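PDB 3KA7: oxidoreductase from Methanosarcina mazei, which binds flavin-adenine dinucleotide and probably acts as a flavin-dependent oxidoreductase of the flavin-containing amine oxidase family. Local coordinates for residues V4-G9 and Q217-I222; L19-H24 and S207-K212; E27-L32 and R237-D242. All blocks are in the same frame, centred on the assembly; numbering follows the deposited sequence.

Interaction 1 (V4-G9 and Q217-I222). With FAD (flavin-adenine dinucleotide), chain B.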
loop_
_atom_site.group_PDB
_atom_site.type_symbol
_atom_site.label_atom_id
_atom_site.label_comp_id
_atom_site.label_asym_id
_atom_site.label_seq_id
_atom_site.Cartn_x
_atom_site.Cartn_y
_atom_site.Cartn_z
ATOM N N VAL A 4 22.877 -7.608 6.190
ATOM C CA VAL A 4 22.120 -6.912 7.209
ATOM C C VAL A 4 20.960 -6.196 6.534
ATOM O O VAL A 4 21.093 -5.707 5.401
ATOM C CB VAL A 4 22.989 -5.906 8.000
ATOM C CG1 VAL A 4 24.111 -6.655 8.760
ATOM C CG2 VAL A 4 23.567 -4.864 7.077
ATOM N N VAL A 5 19.833 -6.164 7.228
ATOM C CA VAL A 5 18.644 -5.481 6.743
ATOM C C VAL A 5 18.346 -4.362 7.715
ATOM O O VAL A 5 18.294 -4.578 8.933
ATOM C CB VAL A 5 17.443 -6.442 6.687
ATOM C CG1 VAL A 5 16.191 -5.701 6.225
ATOM C CG2 VAL A 5 17.749 -7.608 5.745
ATOM N N ILE A 6 18.157 -3.156 7.186
ATOM C CA ILE A 6 17.841 -2.005 8.030
ATOM C C ILE A 6 16.331 -1.796 8.006
ATOM O O ILE A 6 15.790 -1.410 6.983
ATOM C CB ILE A 6 18.545 -0.731 7.521
ATOM C CG1 ILE A 6 20.060 -0.974 7.374
ATOM C CG2 ILE A 6 18.267 0.436 8.470
ATOM C CD1 ILE A 6 20.797 0.146 6.668
ATOM N N GLY A 7 15.659 -2.079 9.123
ATOM C CA GLY A 7 14.211 -1.892 9.239
ATOM C C GLY A 7 13.462 -3.194 9.011
ATOM O O GLY A 7 13.711 -3.891 8.011
ATOM N N ALA A 8 12.557 -3.511 9.930
ATOM C CA ALA A 8 11.737 -4.717 9.849
ATOM C C ALA A 8 10.353 -4.430 9.295
ATOM O O ALA A 8 9.376 -4.971 9.782
ATOM C CB ALA A 8 11.635 -5.402 11.220
ATOM N N GLY A 9 10.273 -3.589 8.267
ATOM C CA GLY A 9 9.019 -3.425 7.552
ATOM C C GLY A 9 8.786 -4.647 6.686
ATOM O O GLY A 9 9.628 -5.533 6.614
ATOM N N GLN A 217 16.650 -1.178 18.083
ATOM C CA GLN A 217 17.975 -0.817 17.615
ATOM C C GLN A 217 17.914 0.087 16.396
ATOM O O GLN A 217 17.491 -0.326 15.318
ATOM C CB GLN A 217 18.803 -2.064 17.296
ATOM C CG GLN A 217 19.078 -2.944 18.500
ATOM C CD GLN A 217 20.372 -3.702 18.357
ATOM O OE1 GLN A 217 21.261 -3.295 17.615
ATOM N NE2 GLN A 217 20.486 -4.817 19.065
ATOM N N GLU A 218 18.366 1.319 16.562
ATOM C CA GLU A 218 18.368 2.258 15.457
ATOM C C GLU A 218 19.685 2.252 14.696
ATOM O O GLU A 218 20.767 2.414 15.283
ATOM C CB GLU A 218 18.060 3.665 15.950
ATOM C CG GLU A 218 18.068 4.708 14.835
ATOM C CD GLU A 218 17.517 6.046 15.291
ATOM O OE1 GLU A 218 18.157 6.718 16.129
ATOM O OE2 GLU A 218 16.429 6.423 14.813
ATOM N N VAL A 219 19.590 2.060 13.386
ATOM C CA VAL A 219 20.752 2.149 12.517
ATOM C C VAL A 219 21.061 3.629 12.296
ATOM O O VAL A 219 20.182 4.396 11.912
ATOM C CB VAL A 219 20.508 1.406 11.184
ATOM C CG1 VAL A 219 21.663 1.623 10.212
ATOM C CG2 VAL A 219 20.285 -0.091 11.442
ATOM N N SER A 220 22.299 4.034 12.573
ATOM C CA SER A 220 22.685 5.448 12.473
ATOM C C SER A 220 23.596 5.749 11.288
ATOM O O SER A 220 23.785 6.906 10.918
ATOM C CB SER A 220 23.363 5.902 13.768
ATOM O OG SER A 220 24.442 5.045 14.095
ATOM N N LYS A 221 24.166 4.715 10.682
ATOM C CA LYS A 221 25.073 4.927 9.578
ATOM C C LYS A 221 25.238 3.673 8.731
ATOM O O LYS A 221 25.222 2.553 9.250
ATOM C CB LYS A 221 26.441 5.399 10.110
ATOM C CG LYS A 221 27.470 5.654 9.028
ATOM C CD LYS A 221 28.790 6.187 9.610
ATOM C CE LYS A 221 29.862 6.228 8.532
ATOM N NZ LYS A 221 31.091 6.966 8.946
ATOM N N ILE A 222 25.380 3.870 7.428
ATOM C CA ILE A 222 25.791 2.793 6.537
ATOM C C ILE A 222 27.272 2.992 6.223
ATOM O O ILE A 222 27.672 4.046 5.715
ATOM C CB ILE A 222 24.955 2.767 5.235
ATOM C CG1 ILE A 222 23.491 2.448 5.552
ATOM C CG2 ILE A 222 25.526 1.757 4.243
ATOM C CD1 ILE A 222 22.529 2.627 4.352
HETATM P PA FAD B . 7.963 0.243 6.366
HETATM O O1A FAD B . 8.194 1.669 5.942
HETATM O O2A FAD B . 6.567 -0.107 6.827
HETATM O O5B FAD B . 9.000 -0.133 7.533
HETATM C C5B FAD B . 10.222 0.584 7.650
HETATM C C4B FAD B . 10.796 0.134 8.998
HETATM O O4B FAD B . 12.076 0.689 9.224
HETATM C C3B FAD B . 9.893 0.581 10.151
HETATM O O3B FAD B . 9.521 -0.534 10.947
HETATM C C2B FAD B . 10.764 1.566 10.934
HETATM O O2B FAD B . 10.509 1.549 12.326
HETATM C C1B FAD B . 12.173 1.104 10.584
HETATM N N9A FAD B . 13.206 2.146 10.651
HETATM C C8A FAD B . 13.161 3.455 10.216
HETATM N N7A FAD B . 14.387 4.014 10.434
HETATM C C5A FAD B . 15.186 3.067 10.995
HETATM C C6A FAD B . 16.499 3.085 11.441
HETATM N N6A FAD B . 17.260 4.155 11.233
HETATM N N1A FAD B . 17.041 1.936 11.980
HETATM C C2A FAD B . 16.296 0.780 12.094
HETATM N N3A FAD B . 14.988 0.764 11.658
HETATM C C4A FAD B . 14.458 1.896 11.127
HETATM N N1 FAD B . -0.851 -1.707 1.527
HETATM C C2 FAD B . -1.577 -2.788 1.057
HETATM O O2 FAD B . -1.024 -3.638 0.346
HETATM N N3 FAD B . -2.924 -2.889 1.368
HETATM C C4 FAD B . -3.547 -1.923 2.139
HETATM O O4 FAD B . -4.743 -2.006 2.419
HETATM C C4X FAD B . -2.823 -0.835 2.605
HETATM N N5 FAD B . -3.447 0.147 3.362
HETATM C C5X FAD B . -2.705 1.217 3.832
HETATM C C6 FAD B . -3.313 2.204 4.608
HETATM C C7 FAD B . -2.568 3.270 5.099
HETATM C C7M FAD B . -3.253 4.324 5.932
HETATM C C8 FAD B . -1.213 3.342 4.801
HETATM C C8M FAD B . -0.375 4.481 5.305
HETATM C C9 FAD B . -0.603 2.365 4.018
HETATM C C9A FAD B . -1.349 1.293 3.536
HETATM N N10 FAD B . -0.743 0.318 2.756
HETATM C C10 FAD B . -1.471 -0.745 2.297
HETATM C "C1'" FAD B . 0.688 0.427 2.344
HETATM C "C2'" FAD B . 1.534 -0.466 3.260
HETATM O "O2'" FAD B . 1.145 -0.261 4.615
HETATM C "C3'" FAD B . 3.008 -0.122 3.064
HETATM O "O3'" FAD B . 3.289 -0.044 1.672
HETATM C "C4'" FAD B . 4.000 -1.105 3.680
HETATM O "O4'" FAD B . 3.675 -1.423 5.018
HETATM C "C5'" FAD B . 5.360 -0.417 3.670
HETATM O "O5'" FAD B . 6.328 -1.400 3.946
HETATM P P FAD B . 7.871 -1.076 3.763
HETATM O O1P FAD B . 8.573 -2.318 3.271
HETATM O O2P FAD B . 8.101 0.164 2.922
HETATM O O3P FAD B . 8.455 -0.794 5.236
#
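Ile6 packs against Val219 and Ile222 where strand 2-6, the first of the Rossmann-type sheet that binds FAD, faces strand 219-225 of a small antiparallel sheet. In the apolar contacts Ile6 CG2 packs on Val219 alone, while the CG1-CD1 arm passes along Val219 and ends on Ile222. Ile6 CG2 meets Val219 CG2 at 3.6 Å, the two side chains crossing at about a right angle, and Ile6 CD1 reaches Ile222 CG1 at 3.7 Å. With chi1 at -54°, CG2 stands opposite the backbone N and CG1 opposite the carbonyl carbon, which spreads the two branches over the facing strand. All three side chains are buried, and Leu256 and Ile232 also touch both Ile6 and Val219. The nearest CA atoms, those of Ile6 and Val219, are 6.8 Å apart, so side chains alone fill the interface.

The polar contacts go to the cofactor. Val219 N donates to FAD N1A over 2.9 Å at 164°, and FAD N6A donates to Val219 O over 3.0 Å at 170°. These two nearly straight backbone bonds read the adenine without using a side chain. Gly7 and Gly9 fit the GxGxxG pattern of dinucleotide-binding folds, with Gly9 as the N-cap of helix 10-21. A beta carbon on Gly7 would clash with FAD O4B; Gly9 CA already lies 3.3 Å from FAD O5B.

Interaction 2 (L19-H24 and S207-K212)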
loop_
_atom_site.group_PDB
_atom_site.type_symbol
_atom_site.label_atom_id
_atom_site.label_comp_id
_atom_site.label_asym_id
_atom_site.label_seq_id
_atom_site.Cartn_x
_atom_site.Cartn_y
_atom_site.Cartn_z
ATOM N N LEU A 19 16.672 -14.167 1.853
ATOM C CA LEU A 19 18.134 -14.243 1.977
ATOM C C LEU A 19 18.588 -15.354 2.921
ATOM O O LEU A 19 19.597 -16.021 2.672
ATOM C CB LEU A 19 18.730 -12.909 2.435
ATOM C CG LEU A 19 18.683 -11.795 1.401
ATOM C CD1 LEU A 19 19.051 -10.485 2.079
ATOM C CD2 LEU A 19 19.601 -12.093 0.209
ATOM N N SER A 20 17.855 -15.544 4.011
ATOM C CA SER A 20 18.209 -16.604 4.962
ATOM C C SER A 20 17.974 -17.992 4.355
ATOM O O SER A 20 18.761 -18.919 4.554
ATOM C CB SER A 20 17.463 -16.436 6.286
ATOM O OG SER A 20 16.075 -16.621 6.143
ATOM N N LYS A 21 16.888 -18.134 3.613
ATOM C CA LYS A 21 16.628 -19.381 2.906
ATOM C C LYS A 21 17.707 -19.640 1.858
ATOM O O LYS A 21 18.089 -20.789 1.590
ATOM C CB LYS A 21 15.271 -19.307 2.232
ATOM C CG LYS A 21 14.775 -20.639 1.712
ATOM C CD LYS A 21 13.473 -20.459 0.974
ATOM C CE LYS A 21 13.234 -21.623 0.033
ATOM N NZ LYS A 21 13.175 -22.894 0.788
ATOM N N ALA A 22 18.191 -18.555 1.265
ATOM C CA ALA A 22 19.204 -18.597 0.218
ATOM C C ALA A 22 20.594 -18.940 0.758
ATOM O O ALA A 22 21.558 -19.011 -0.001
ATOM C CB ALA A 22 19.225 -17.264 -0.516
ATOM N N GLY A 23 20.698 -19.153 2.068
ATOM C CA GLY A 23 21.955 -19.598 2.661
ATOM C C GLY A 23 22.837 -18.498 3.216
ATOM O O GLY A 23 24.009 -18.725 3.495
ATOM N N HIS A 24 22.281 -17.302 3.386
ATOM C CA HIS A 24 23.071 -16.179 3.899
ATOM C C HIS A 24 22.852 -15.911 5.390
ATOM O O HIS A 24 21.782 -16.205 5.931
ATOM C CB HIS A 24 22.800 -14.931 3.052
ATOM C CG HIS A 24 23.055 -15.150 1.597
ATOM N ND1 HIS A 24 24.302 -15.485 1.105
ATOM C CD2 HIS A 24 22.220 -15.130 0.532
ATOM C CE1 HIS A 24 24.221 -15.644 -0.206
ATOM N NE2 HIS A 24 22.968 -15.441 -0.575
ATOM N N SER A 207 13.590 -17.126 11.435
ATOM C CA SER A 207 14.142 -17.847 12.590
ATOM C C SER A 207 14.555 -19.276 12.220
ATOM O O SER A 207 15.661 -19.717 12.561
ATOM C CB SER A 207 13.140 -17.853 13.750
ATOM O OG SER A 207 13.633 -18.634 14.839
ATOM N N ALA A 208 13.683 -19.979 11.505
ATOM C CA ALA A 208 13.950 -21.351 11.061
ATOM C C ALA A 208 15.177 -21.435 10.156
ATOM O O ALA A 208 15.828 -22.485 10.070
ATOM C CB ALA A 208 12.731 -21.918 10.346
ATOM N N ASN A 209 15.498 -20.337 9.476
ATOM C CA ASN A 209 16.651 -20.321 8.588
ATOM C C ASN A 209 17.893 -19.634 9.177
ATOM O O ASN A 209 18.820 -19.281 8.449
ATOM C CB ASN A 209 16.273 -19.753 7.211
ATOM C CG ASN A 209 15.367 -20.692 6.425
ATOM O OD1 ASN A 209 15.811 -21.727 5.920
ATOM N ND2 ASN A 209 14.103 -20.336 6.310
ATOM N N GLY A 210 17.911 -19.470 10.498
ATOM C CA GLY A 210 19.086 -18.961 11.213
ATOM C C GLY A 210 19.264 -17.446 11.182
ATOM O O GLY A 210 20.311 -16.917 11.578
ATOM N N GLY A 211 18.249 -16.732 10.716
ATOM C CA GLY A 211 18.331 -15.277 10.708
ATOM C C GLY A 211 17.999 -14.730 12.076
ATOM O O GLY A 211 17.293 -15.377 12.854
ATOM N N LYS A 212 18.495 -13.532 12.370
ATOM C CA LYS A 212 18.242 -12.890 13.656
ATOM C C LYS A 212 17.565 -11.540 13.467
ATOM O O LYS A 212 17.928 -10.796 12.560
ATOM C CB LYS A 212 19.561 -12.679 14.394
ATOM C CG LYS A 212 20.296 -13.966 14.687
ATOM C CD LYS A 212 21.627 -13.656 15.350
ATOM C CE LYS A 212 22.123 -14.809 16.203
ATOM N NZ LYS A 212 23.360 -14.402 16.939
HETATM O O HOH W 1 20.498 -16.651 8.254
#
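The side-chain amide of Asn209 lies flat against the backbone of Lys21: Lys21 CA stands about 3.9 Å from the amide plane, almost directly over Asn209 CG, and is also 3.9 Å from Asn209 OD1. At the edge of the amide, Asn209 ND2 is hydrogen-bonded to Val205 O one turn back in helix 195-208, which fixes its rotation. The second flat group, the imidazole of His24, has Ala22 O 3.8 Å above one face, displaced toward the rim. Met1 N is the hydrogen-bond partner of His24 ND1.

Closer in, Ser20 meets the root of the Asn209 side chain. Ser20 OG is 3.3 Å from Asn209 CB, and Ser20 CB is 3.6 Å from the same carbon. A chi1 of 66° places this hydroxyl between the backbone N and the carbonyl carbon of Ser20, where Ala16 O and Ala17 O of its own helix can share its single hydrogen; its approach to Asn209 CB is van der Waals packing. A water joins the two backbones, donating to His24 O at 2.7 Å and to Asn209 O at 3.1 Å, which uses both of its hydrogens.

The arrangement is a meeting of two helix C-termini, each closed by a Schellman motif. Gly23 (phi 95°) and Gly210 (phi 81°) turn the chain out of its helix. At the first end His24 N bonds to Leu19 O at 3.1 Å and Gly23 N to Ser20 O; at the second, Gly211 N bonds to Ile206 O and Gly210 N to Ser207 O.

The contact does not touch FAD. Helix 10-21 follows strand 2-6 and leads into strand 25-29, against whose Val26 Ser20 packs, while helix 195-208 runs on into the outermost strand 212-214, where Lys212 pairs through its backbone with Val26 and Val28.

Interaction 3 (E27-L32 and R237-D242). With FAD (flavin-adenine dinucleotide), chain B.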
loop_
_atom_site.group_PDB
_atom_site.type_symbol
_atom_site.label_atom_id
_atom_site.label_comp_id
_atom_site.label_asym_id
_atom_site.label_seq_id
_atom_site.Cartn_x
_atom_site.Cartn_y
_atom_site.Cartn_z
ATOM N N GLU A 27 20.984 -10.501 9.674
ATOM C CA GLU A 27 20.521 -9.843 10.891
ATOM C C GLU A 27 19.706 -8.622 10.495
ATOM O O GLU A 27 20.144 -7.843 9.645
ATOM C CB GLU A 27 21.694 -9.413 11.760
ATOM C CG GLU A 27 22.556 -10.579 12.203
ATOM C CD GLU A 27 23.545 -10.182 13.263
ATOM O OE1 GLU A 27 23.126 -9.542 14.255
ATOM O OE2 GLU A 27 24.738 -10.513 13.104
ATOM N N VAL A 28 18.532 -8.485 11.105
ATOM C CA VAL A 28 17.632 -7.358 10.838
ATOM C C VAL A 28 17.655 -6.423 12.027
ATOM O O VAL A 28 17.533 -6.879 13.150
ATOM C CB VAL A 28 16.188 -7.842 10.661
ATOM C CG1 VAL A 28 15.288 -6.685 10.214
ATOM C CG2 VAL A 28 16.143 -9.002 9.640
ATOM N N PHE A 29 17.799 -5.119 11.782
ATOM C CA PHE A 29 17.790 -4.138 12.860
ATOM C C PHE A 29 16.582 -3.214 12.731
ATOM O O PHE A 29 16.440 -2.511 11.735
ATOM C CB PHE A 29 19.092 -3.337 12.860
ATOM C CG PHE A 29 20.316 -4.189 13.092
ATOM C CD1 PHE A 29 20.889 -4.278 14.351
ATOM C CD2 PHE A 29 20.866 -4.919 12.056
ATOM C CE1 PHE A 29 22.011 -5.077 14.567
ATOM C CE2 PHE A 29 21.994 -5.721 12.265
ATOM C CZ PHE A 29 22.554 -5.798 13.523
ATOM N N GLU A 30 15.713 -3.250 13.732
ATOM C CA GLU A 30 14.489 -2.446 13.739
ATOM C C GLU A 30 14.491 -1.487 14.932
ATOM O O GLU A 30 14.747 -1.894 16.080
ATOM C CB GLU A 30 13.260 -3.360 13.809
ATOM C CG GLU A 30 11.973 -2.650 14.229
ATOM C CD GLU A 30 11.556 -1.593 13.221
ATOM O OE1 GLU A 30 11.670 -1.878 12.012
ATOM O OE2 GLU A 30 11.148 -0.484 13.632
ATOM N N ARG A 31 14.184 -0.220 14.660
ATOM C CA ARG A 31 14.244 0.828 15.673
ATOM C C ARG A 31 13.121 0.763 16.710
ATOM O O ARG A 31 13.333 1.117 17.872
ATOM C CB ARG A 31 14.253 2.204 14.997
ATOM C CG ARG A 31 14.724 3.344 15.869
ATOM C CD ARG A 31 14.550 4.666 15.126
ATOM N NE ARG A 31 13.146 4.872 14.858
ATOM C CZ ARG A 31 12.366 5.677 15.568
ATOM N NH1 ARG A 31 12.868 6.395 16.569
ATOM N NH2 ARG A 31 11.087 5.776 15.262
ATOM N N LEU A 32 11.932 0.328 16.296
ATOM C CA LEU A 32 10.774 0.257 17.186
ATOM C C LEU A 32 10.803 -1.008 18.050
ATOM O O LEU A 32 11.619 -1.900 17.808
ATOM C CB LEU A 32 9.476 0.303 16.376
ATOM C CG LEU A 32 9.204 1.601 15.610
ATOM C CD1 LEU A 32 7.967 1.470 14.728
ATOM C CD2 LEU A 32 9.055 2.758 16.582
ATOM N N ARG A 237 27.236 0.268 17.684
ATOM C CA ARG A 237 28.045 -0.914 17.436
ATOM C C ARG A 237 28.175 -1.158 15.936
ATOM O O ARG A 237 27.198 -1.029 15.191
ATOM C CB ARG A 237 27.435 -2.139 18.118
ATOM C CG ARG A 237 27.317 -1.994 19.624
ATOM C CD ARG A 237 27.129 -3.342 20.302
ATOM N NE ARG A 237 25.795 -3.885 20.073
ATOM C CZ ARG A 237 24.690 -3.374 20.604
ATOM N NH1 ARG A 237 24.763 -2.298 21.380
ATOM N NH2 ARG A 237 23.511 -3.928 20.349
ATOM N N ILE A 238 29.383 -1.504 15.502
ATOM C CA ILE A 238 29.645 -1.790 14.096
ATOM C C ILE A 238 29.269 -3.227 13.758
ATOM O O ILE A 238 29.636 -4.155 14.479
ATOM C CB ILE A 238 31.128 -1.578 13.750
ATOM C CG1 ILE A 238 31.490 -0.093 13.827
ATOM C CG2 ILE A 238 31.446 -2.135 12.373
ATOM C CD1 ILE A 238 32.984 0.177 13.658
ATOM N N HIS A 239 28.532 -3.410 12.667
ATOM C CA HIS A 239 28.243 -4.745 12.151
ATOM C C HIS A 239 28.702 -4.833 10.710
ATOM O O HIS A 239 28.214 -4.099 9.854
ATOM C CB HIS A 239 26.746 -5.061 12.227
ATOM C CG HIS A 239 26.216 -5.132 13.622
ATOM N ND1 HIS A 239 25.824 -4.015 14.326
ATOM C CD2 HIS A 239 26.016 -6.186 14.445
ATOM C CE1 HIS A 239 25.403 -4.378 15.525
ATOM N NE2 HIS A 239 25.510 -5.690 15.622
ATOM N N ASP A 240 29.642 -5.731 10.442
ATOM C CA ASP A 240 30.131 -5.951 9.085
ATOM C C ASP A 240 29.075 -6.593 8.202
ATOM O O ASP A 240 28.247 -7.373 8.673
ATOM C CB ASP A 240 31.364 -6.857 9.105
ATOM C CG ASP A 240 32.529 -6.245 9.844
ATOM O OD1 ASP A 240 32.527 -5.014 10.067
ATOM O OD2 ASP A 240 33.459 -6.999 10.196
ATOM N N ALA A 241 29.116 -6.274 6.914
ATOM C CA ALA A 241 28.208 -6.887 5.964
ATOM C C ALA A 241 28.746 -6.795 4.547
ATOM O O ALA A 241 29.364 -5.805 4.161
ATOM C CB ALA A 241 26.828 -6.229 6.048
ATOM N N ASP A 242 28.484 -7.839 3.773
ATOM C CA ASP A 242 28.808 -7.884 2.364
ATOM C C ASP A 242 27.646 -7.319 1.559
ATOM O O ASP A 242 27.805 -6.874 0.420
ATOM C CB ASP A 242 29.036 -9.341 1.967
ATOM C CG ASP A 242 30.189 -9.972 2.732
ATOM O OD1 ASP A 242 31.321 -9.460 2.587
ATOM O OD2 ASP A 242 29.961 -10.962 3.478
HETATM P PA FAD B . 7.963 0.243 6.366
HETATM O O1A FAD B . 8.194 1.669 5.942
HETATM O O2A FAD B . 6.567 -0.107 6.827
HETATM O O5B FAD B . 9.000 -0.133 7.533
HETATM C C5B FAD B . 10.222 0.584 7.650
HETATM C C4B FAD B . 10.796 0.134 8.998
HETATM O O4B FAD B . 12.076 0.689 9.224
HETATM C C3B FAD B . 9.893 0.581 10.151
HETATM O O3B FAD B . 9.521 -0.534 10.947
HETATM C C2B FAD B . 10.764 1.566 10.934
HETATM O O2B FAD B . 10.509 1.549 12.326
HETATM C C1B FAD B . 12.173 1.104 10.584
HETATM N N9A FAD B . 13.206 2.146 10.651
HETATM C C8A FAD B . 13.161 3.455 10.216
HETATM N N7A FAD B . 14.387 4.014 10.434
HETATM C C5A FAD B . 15.186 3.067 10.995
HETATM C C6A FAD B . 16.499 3.085 11.441
HETATM N N6A FAD B . 17.260 4.155 11.233
HETATM N N1A FAD B . 17.041 1.936 11.980
HETATM C C2A FAD B . 16.296 0.780 12.094
HETATM N N3A FAD B . 14.988 0.764 11.658
HETATM C C4A FAD B . 14.458 1.896 11.127
HETATM N N1 FAD B . -0.851 -1.707 1.527
HETATM C C2 FAD B . -1.577 -2.788 1.057
HETATM O O2 FAD B . -1.024 -3.638 0.346
HETATM N N3 FAD B . -2.924 -2.889 1.368
HETATM C C4 FAD B . -3.547 -1.923 2.139
HETATM O O4 FAD B . -4.743 -2.006 2.419
HETATM C C4X FAD B . -2.823 -0.835 2.605
HETATM N N5 FAD B . -3.447 0.147 3.362
HETATM C C5X FAD B . -2.705 1.217 3.832
HETATM C C6 FAD B . -3.313 2.204 4.608
HETATM C C7 FAD B . -2.568 3.270 5.099
HETATM C C7M FAD B . -3.253 4.324 5.932
HETATM C C8 FAD B . -1.213 3.342 4.801
HETATM C C8M FAD B . -0.375 4.481 5.305
HETATM C C9 FAD B . -0.603 2.365 4.018
HETATM C C9A FAD B . -1.349 1.293 3.536
HETATM N N10 FAD B . -0.743 0.318 2.756
HETATM C C10 FAD B . -1.471 -0.745 2.297
HETATM C "C1'" FAD B . 0.688 0.427 2.344
HETATM C "C2'" FAD B . 1.534 -0.466 3.260
HETATM O "O2'" FAD B . 1.145 -0.261 4.615
HETATM C "C3'" FAD B . 3.008 -0.122 3.064
HETATM O "O3'" FAD B . 3.289 -0.044 1.672
HETATM C "C4'" FAD B . 4.000 -1.105 3.680
HETATM O "O4'" FAD B . 3.675 -1.423 5.018
HETATM C "C5'" FAD B . 5.360 -0.417 3.670
HETATM O "O5'" FAD B . 6.328 -1.400 3.946
HETATM P P FAD B . 7.871 -1.076 3.763
HETATM O O1P FAD B . 8.573 -2.318 3.271
HETATM O O2P FAD B . 8.101 0.164 2.922
HETATM O O3P FAD B . 8.455 -0.794 5.236
#
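Glu27 and His239 mark the closest backbone approach, with CA atoms 9.3 Å apart, a gap bridged by side chains. The central contact is an edge-to-face aromatic pair: the edge of Phe29 points at the imidazole face of His239, ring centroids 4.6 Å apart and planes at 56°. Phe29 CZ sits 3.5 Å above the His239 plane, over its centre. Beside the pair, Glu27 OE1 is hydrogen-bonded to His214 and remains 4.7 Å from His239 NE2, near enough perhaps to influence that ring's charge.

Farther on, Glu30 grips the adenosine ribose of FAD, the role an acidic residue commonly plays at the end of the second strand of a Rossmann-type fold. FAD O3B donates to Glu30 OE1 at 2.7 Å, and FAD O2B to Glu30 OE2 at a doubtfully short 2.5 Å. The bend at chi2 (64°) turns the carboxylate to the diol; Leu32 N donates to Glu30 OE2 over 2.9 Å from the anti side, and Glu30 OE1 also accepts from Ala8 N of the glycine-rich turn. An alanine here would remove the carboxylate and is likely to leave both ribose hydroxyls and the amides of Leu32 and Ala8 without these acceptors.

Strand 25-29 lies between strands 2-6 and 212-214 in the parallel sheet, while strand 237-240 edges the antiparallel one; Ile232 of the latter's central strand touches both Phe29 and His239.

Interactions 1 and 3 both reach the adenosine half of FAD, and their centres are about 5 Å apart. They are joined directly, since Gly7 N lies 2.8 Å from Phe29 O and Ala8 N lies 2.8 Å from Glu30 OE1, both probable hydrogen bonds, which tie the glycine-rich turn to segment 27-32, carrier of the ribose-binding Glu30. Both also link the parallel sheet to the same antiparallel one. Interaction 2 lies, centre to centre, about 17 Å from interaction 1 and about 15 Å from interaction 3, at the far end of the helix that follows strand 2-6. It still connects with interaction 3 through Lys212 O and Val28 N, 2.8 Å apart, a probable hydrogen bond between neighbouring strands.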